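Local coordinates for resiniferatoxin-binding, phosphotriesterase-related protein (Rhodobacter sphaeroides 2.4.1, PDB 3K2G), which binds two zinc ions in a TIM barrel of the phosphotriesterase family and may hydrolyse phosphoric diesters, at residues Leu37-Arg42 / Ile80-Leu85; Arg109-Asp114 / Gly134-Ser139. All blocks are in the same frame, centred on the assembly; numbering follows the deposited sequence.

Interaction 1 (L37-R42 / I80-L85) and interaction 2 (R109-D114 / G134-S139) both line the bound DTV in one zinc-containing TIM barrel, with centres about 13 Å apart. They meet directly where D40 N comes 2.9 Å from I111 O, a probable hydrogen bond. Interaction 1 is partly buried, pairs two short extended segments through several backbone bonds, and holds C41, the cysteine disulfide-bonded to DTV. Interaction 2 joins the loops after strands 102-105 and 128-131; every residue touching across it is buried or partly exposed, its direct backbone bonding is a single link, and R109 and I111 pack against the side chains of Y135 and Y136. It also supplies a zinc ligand, Y136.

Interaction 1. Residues Leu37-Arg42 / Ile80-Leu85; sequences LQNDCR and IALDDL. With DTV ((2S,3S)-1,4-dimercaptobutane-2,3-diol), chain K.
N39 and L82 are hydrogen-bonded where two short chains run roughly antiparallel, their end-to-end directions 143° apart, in a weakly bonded two-stranded pairing within the TIM-barrel chain. N39 N donates to L82 O at 3.0 Å, in the carbonyl plane and on a lone pair. Further along, C41 N reaches I80 O at 3.1 Å, but from above the carbonyl plane by 43°. The N39 side chain adds a grip of its own: CG lies between the backbone N and the carbonyl carbon (chi1 72°), and OD1 accepts L82 N at 3.0 Å, nearly along the C=O axis. The same OD1 packs against L82 CB at 3.3 Å, while N39 ND2 is bonded to F306 O, so both ends of the amide are held. The side chain of N39 lies about 4 Å, nearest atoms, from that of the zinc ligand H36. At one end of the pairing, the aliphatic part of Q38 crosses L85 at about a right angle, CG lying 3.8 Å from L85 CD1. At the other, I80 CD1 packs on R42 CA at 3.6 Å. C41 turns SG anti to its carbonyl carbon, and that sulfur forms a disulfide with DTV, C41 SG to DTV S4 measuring 2.0 Å.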
loop_
_atom_site.group_PDB
_atom_site.type_symbol
_atom_site.label_atom_id
_atom_site.label_comp_id
_atom_site.label_asym_id
_atom_site.label_seq_id
_atom_site.Cartn_x
_atom_site.Cartn_y
_atom_site.Cartn_z
ATOM N N LEU B 37 35.463 -12.567 9.393
ATOM C CA LEU B 37 36.583 -11.958 10.098
ATOM C C LEU B 37 37.808 -11.851 9.202
ATOM O O LEU B 37 38.644 -10.968 9.379
ATOM C CB LEU B 37 36.894 -12.766 11.355
ATOM C CG LEU B 37 35.652 -12.875 12.247
ATOM C CD1 LEU B 37 35.990 -13.600 13.535
ATOM C CD2 LEU B 37 35.119 -11.481 12.541
ATOM N N GLN B 38 37.883 -12.765 8.243
ATOM C CA GLN B 38 38.955 -12.836 7.255
ATOM C C GLN B 38 38.325 -13.535 6.053
ATOM O O GLN B 38 37.550 -14.467 6.227
ATOM C CB GLN B 38 40.115 -13.698 7.767
ATOM C CG GLN B 38 40.932 -13.116 8.912
ATOM C CD GLN B 38 41.767 -11.926 8.483
ATOM O OE1 GLN B 38 41.297 -10.787 8.488
ATOM N NE2 GLN B 38 43.006 -12.188 8.091
ATOM N N ASN B 39 38.637 -13.098 4.840
ATOM C CA ASN B 39 38.078 -13.757 3.664
ATOM C C ASN B 39 38.773 -13.310 2.389
ATOM O O ASN B 39 39.672 -12.472 2.419
ATOM C CB ASN B 39 36.572 -13.483 3.548
ATOM C CG ASN B 39 36.264 -12.054 3.134
ATOM O OD1 ASN B 39 37.165 -11.221 3.012
ATOM N ND2 ASN B 39 34.985 -11.761 2.924
ATOM N N ASP B 40 38.338 -13.873 1.268
ATOM C CA ASP B 40 38.904 -13.544 -0.033
ATOM C C ASP B 40 37.796 -13.496 -1.088
ATOM O O ASP B 40 37.223 -14.524 -1.446
ATOM C CB ASP B 40 39.967 -14.583 -0.406
ATOM C CG ASP B 40 40.540 -14.361 -1.791
ATOM O OD1 ASP B 40 40.902 -13.208 -2.109
ATOM O OD2 ASP B 40 40.634 -15.346 -2.557
ATOM N N CYS B 41 37.504 -12.293 -1.582
ATOM C CA CYS B 41 36.453 -12.094 -2.579
ATOM C C CYS B 41 36.996 -11.572 -3.910
ATOM O O CYS B 41 36.261 -10.969 -4.690
ATOM C CB CYS B 41 35.418 -11.102 -2.046
ATOM S SG CYS B 41 34.515 -11.678 -0.593
ATOM N N ARG B 42 38.276 -11.808 -4.168
ATOM C CA ARG B 42 38.907 -11.346 -5.403
ATOM C C ARG B 42 38.239 -11.868 -6.679
ATOM O O ARG B 42 38.312 -11.229 -7.727
ATOM C CB ARG B 42 40.389 -11.729 -5.406
ATOM C CG ARG B 42 41.190 -11.096 -4.278
ATOM C CD ARG B 42 42.677 -11.396 -4.413
ATOM N NE ARG B 42 43.223 -10.919 -5.686
ATOM C CZ ARG B 42 43.233 -9.645 -6.074
ATOM N NH1 ARG B 42 42.727 -8.700 -5.289
ATOM N NH2 ARG B 42 43.753 -9.313 -7.250
ATOM N N ILE B 80 38.132 -5.872 -1.801
ATOM C CA ILE B 80 37.600 -7.226 -1.789
ATOM C C ILE B 80 38.433 -8.345 -1.165
ATOM O O ILE B 80 38.631 -9.399 -1.766
ATOM C CB ILE B 80 37.181 -7.637 -3.221
ATOM C CG1 ILE B 80 38.383 -7.576 -4.162
ATOM C CG2 ILE B 80 36.085 -6.699 -3.722
ATOM C CD1 ILE B 80 38.038 -7.890 -5.609
ATOM N N ALA B 81 38.903 -8.110 0.052
ATOM C CA ALA B 81 39.665 -9.107 0.785
ATOM C C ALA B 81 39.985 -8.610 2.185
ATOM O O ALA B 81 40.626 -7.575 2.362
ATOM C CB ALA B 81 40.955 -9.465 0.041
ATOM N N LEU B 82 39.503 -9.346 3.179
ATOM C CA LEU B 82 39.759 -9.023 4.572
ATOM C C LEU B 82 40.965 -9.898 4.908
ATOM O O LEU B 82 40.828 -11.096 5.171
ATOM C CB LEU B 82 38.544 -9.390 5.435
ATOM C CG LEU B 82 37.269 -8.567 5.189
ATOM C CD1 LEU B 82 36.106 -9.138 5.990
ATOM C CD2 LEU B 82 37.517 -7.121 5.595
ATOM N N ASP B 83 42.144 -9.282 4.877
ATOM C CA ASP B 83 43.397 -9.985 5.114
ATOM C C ASP B 83 44.301 -9.442 6.212
ATOM O O ASP B 83 45.419 -9.927 6.378
ATOM C CB ASP B 83 44.195 -10.039 3.813
ATOM C CG ASP B 83 44.322 -8.677 3.153
ATOM O OD1 ASP B 83 44.168 -7.656 3.853
ATOM O OD2 ASP B 83 44.583 -8.629 1.935
ATOM N N ASP B 84 43.850 -8.436 6.951
ATOM C CA ASP B 84 44.678 -7.907 8.029
ATOM C C ASP B 84 44.144 -8.422 9.355
ATOM O O ASP B 84 43.156 -7.913 9.882
ATOM C CB ASP B 84 44.685 -6.379 8.039
ATOM C CG ASP B 84 45.735 -5.819 8.984
ATOM O OD1 ASP B 84 45.692 -6.149 10.189
ATOM O OD2 ASP B 84 46.609 -5.055 8.521
ATOM N N LEU B 85 44.821 -9.427 9.897
ATOM C CA LEU B 85 44.408 -10.048 11.145
ATOM C C LEU B 85 44.421 -9.102 12.338
ATOM O O LEU B 85 43.535 -9.160 13.195
ATOM C CB LEU B 85 45.292 -11.262 11.429
ATOM C CG LEU B 85 44.714 -12.342 12.343
ATOM C CD1 LEU B 85 43.331 -12.756 11.862
ATOM C CD2 LEU B 85 45.653 -13.536 12.348
HETATM S S1 DTV K . 27.386 -12.358 -4.095
HETATM C C1 DTV K . 28.560 -13.095 -2.856
HETATM C C2 DTV K . 29.846 -12.287 -2.678
HETATM O O2 DTV K . 29.492 -10.993 -2.214
HETATM C C3 DTV K . 30.773 -12.963 -1.651
HETATM O O3 DTV K . 30.129 -13.015 -0.400
HETATM C C4 DTV K . 32.091 -12.211 -1.470
HETATM S S4 DTV K . 33.488 -13.329 -1.185
#

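Interaction 2. Residues Arg109-Asp114 / Gly134-Ser139. With DTV ((2S,3S)-1,4-dimercaptobutane-2,3-diol), chain K.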
loop_
_atom_site.group_PDB
_atom_site.type_symbol
_atom_site.label_atom_id
_atom_site.label_comp_id
_atom_site.label_asym_id
_atom_site.label_seq_id
_atom_site.Cartn_x
_atom_site.Cartn_y
_atom_site.Cartn_z
ATOM N N ARG B 109 34.618 -22.934 2.241
ATOM C CA ARG B 109 35.564 -23.319 1.196
ATOM C C ARG B 109 35.366 -22.493 -0.063
ATOM O O ARG B 109 34.256 -22.403 -0.595
ATOM C CB ARG B 109 35.414 -24.804 0.841
ATOM C CG ARG B 109 35.579 -25.757 2.010
ATOM C CD ARG B 109 35.709 -27.191 1.527
ATOM N NE ARG B 109 35.720 -28.142 2.633
ATOM C CZ ARG B 109 36.367 -29.303 2.612
ATOM N NH1 ARG B 109 37.063 -29.655 1.539
ATOM N NH2 ARG B 109 36.310 -30.116 3.661
ATOM N N GLY B 110 36.457 -21.903 -0.542
ATOM C CA GLY B 110 36.389 -21.087 -1.738
ATOM C C GLY B 110 36.519 -19.608 -1.429
ATOM O O GLY B 110 36.934 -18.830 -2.291
ATOM N N ILE B 111 36.170 -19.213 -0.206
ATOM C CA ILE B 111 36.258 -17.806 0.181
ATOM C C ILE B 111 37.216 -17.471 1.325
ATOM O O ILE B 111 37.129 -16.390 1.905
ATOM C CB ILE B 111 34.860 -17.211 0.508
ATOM C CG1 ILE B 111 34.135 -18.076 1.542
ATOM C CG2 ILE B 111 34.048 -17.081 -0.774
ATOM C CD1 ILE B 111 32.769 -17.523 1.955
ATOM N N GLY B 112 38.117 -18.393 1.661
ATOM C CA GLY B 112 39.107 -18.116 2.693
ATOM C C GLY B 112 38.940 -18.552 4.138
ATOM O O GLY B 112 39.448 -17.878 5.041
ATOM N N ARG B 113 38.261 -19.667 4.387
ATOM C CA ARG B 113 38.082 -20.124 5.762
ATOM C C ARG B 113 39.440 -20.514 6.346
ATOM O O ARG B 113 40.207 -21.234 5.709
ATOM C CB ARG B 113 37.128 -21.322 5.807
ATOM C CG ARG B 113 36.853 -21.836 7.217
ATOM C CD ARG B 113 35.992 -23.088 7.199
ATOM N NE ARG B 113 36.614 -24.177 6.448
ATOM C CZ ARG B 113 36.103 -25.403 6.344
ATOM N NH1 ARG B 113 34.959 -25.701 6.947
ATOM N NH2 ARG B 113 36.735 -26.331 5.633
ATOM N N ASP B 114 39.733 -20.034 7.551
ATOM C CA ASP B 114 41.004 -20.329 8.203
ATOM C C ASP B 114 40.864 -20.456 9.721
ATOM O O ASP B 114 40.842 -19.455 10.437
ATOM C CB ASP B 114 42.021 -19.229 7.892
ATOM C CG ASP B 114 43.440 -19.628 8.251
ATOM O OD1 ASP B 114 43.645 -20.228 9.329
ATOM O OD2 ASP B 114 44.355 -19.332 7.451
ATOM N N GLY B 134 31.338 -26.095 4.203
ATOM C CA GLY B 134 30.628 -26.311 2.955
ATOM C C GLY B 134 31.171 -25.467 1.817
ATOM O O GLY B 134 32.204 -24.807 1.954
ATOM N N TYR B 135 30.464 -25.485 0.691
ATOM C CA TYR B 135 30.865 -24.732 -0.487
ATOM C C TYR B 135 29.971 -23.526 -0.742
ATOM O O TYR B 135 28.787 -23.528 -0.406
ATOM C CB TYR B 135 30.874 -25.658 -1.703
ATOM C CG TYR B 135 31.966 -26.703 -1.612
ATOM C CD1 TYR B 135 33.292 -26.384 -1.917
ATOM C CD2 TYR B 135 31.687 -27.992 -1.162
ATOM C CE1 TYR B 135 34.313 -27.323 -1.775
ATOM C CE2 TYR B 135 32.699 -28.936 -1.013
ATOM C CZ TYR B 135 34.010 -28.596 -1.319
ATOM O OH TYR B 135 35.011 -29.530 -1.157
ATOM N N TYR B 136 30.559 -22.501 -1.351
ATOM C CA TYR B 136 29.863 -21.262 -1.650
ATOM C C TYR B 136 29.349 -21.247 -3.088
ATOM O O TYR B 136 29.115 -22.301 -3.683
ATOM C CB TYR B 136 30.821 -20.096 -1.401
ATOM C CG TYR B 136 30.152 -18.766 -1.180
ATOM C CD1 TYR B 136 29.017 -18.662 -0.375
ATOM C CD2 TYR B 136 30.681 -17.601 -1.733
ATOM C CE1 TYR B 136 28.428 -17.429 -0.122
ATOM C CE2 TYR B 136 30.101 -16.364 -1.484
ATOM C CZ TYR B 136 28.977 -16.285 -0.675
ATOM O OH TYR B 136 28.412 -15.063 -0.389
ATOM N N LEU B 137 29.170 -20.055 -3.648
ATOM C CA LEU B 137 28.671 -19.927 -5.010
ATOM C C LEU B 137 29.578 -20.619 -6.026
ATOM O O LEU B 137 30.786 -20.748 -5.819
ATOM C CB LEU B 137 28.497 -18.446 -5.368
ATOM C CG LEU B 137 27.474 -17.685 -4.513
ATOM C CD1 LEU B 137 27.512 -16.202 -4.854
ATOM C CD2 LEU B 137 26.083 -18.254 -4.743
ATOM N N ALA B 138 28.973 -21.062 -7.124
ATOM C CA ALA B 138 29.676 -21.759 -8.197
ATOM C C ALA B 138 31.045 -21.172 -8.569
ATOM O O ALA B 138 32.073 -21.840 -8.434
ATOM C CB ALA B 138 28.783 -21.816 -9.433
ATOM N N SER B 139 31.053 -19.926 -9.034
ATOM C CA SER B 139 32.292 -19.266 -9.450
ATOM C C SER B 139 33.428 -19.285 -8.427
ATOM O O SER B 139 34.578 -19.011 -8.773
ATOM C CB SER B 139 31.998 -17.819 -9.863
ATOM O OG SER B 139 31.256 -17.138 -8.865
HETATM S S1 DTV K . 27.386 -12.358 -4.095
HETATM C C1 DTV K . 28.560 -13.095 -2.856
HETATM C C2 DTV K . 29.846 -12.287 -2.678
HETATM O O2 DTV K . 29.492 -10.993 -2.214
HETATM C C3 DTV K . 30.773 -12.963 -1.651
HETATM O O3 DTV K . 30.129 -13.015 -0.400
HETATM C C4 DTV K . 32.091 -12.211 -1.470
HETATM S S4 DTV K . 33.488 -13.329 -1.185
HETATM O O HOH W 1 33.491 -27.918 4.133
#
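R109 and Y135 bring together two loops that follow strands 102-105 and 128-131 of the TIM barrel, their backbones joined by a single bridge. R109 N donates to G134 O at 3.1 Å. The tight part is toward the pocket: I111 CG2 presses on Y136 CD2 at 3.5 Å, the two side chains crossing at about a right angle. I111 CD1 lies over one face of the Y136 ring, offset toward its rim, and L137 CG covers the centre of the opposite face. CG anti to the backbone N (chi1 -159°) sends the Y136 ring in between I111 and L137, and Y136 belongs to the zinc site completed by E177, H209 and H238. The other end is the hydrated one, where R109 is partly exposed. There R109, extended from CG to NE, lays CD 3.6 Å from Y135 CE1, the guanidinium and ring planes 52° apart. A water accepts from both R109 NE (2.7 Å) and G134 N, linking the loops a second time. Outside the segments, R109 NH2 forms a salt bridge with E160, and Y135 OH bonds to E156. Back at the pocket, DTV C3 meets the Y136 ring at its edge, and Y136 OH shares a 2.7 Å hydrogen bond with DTV O3.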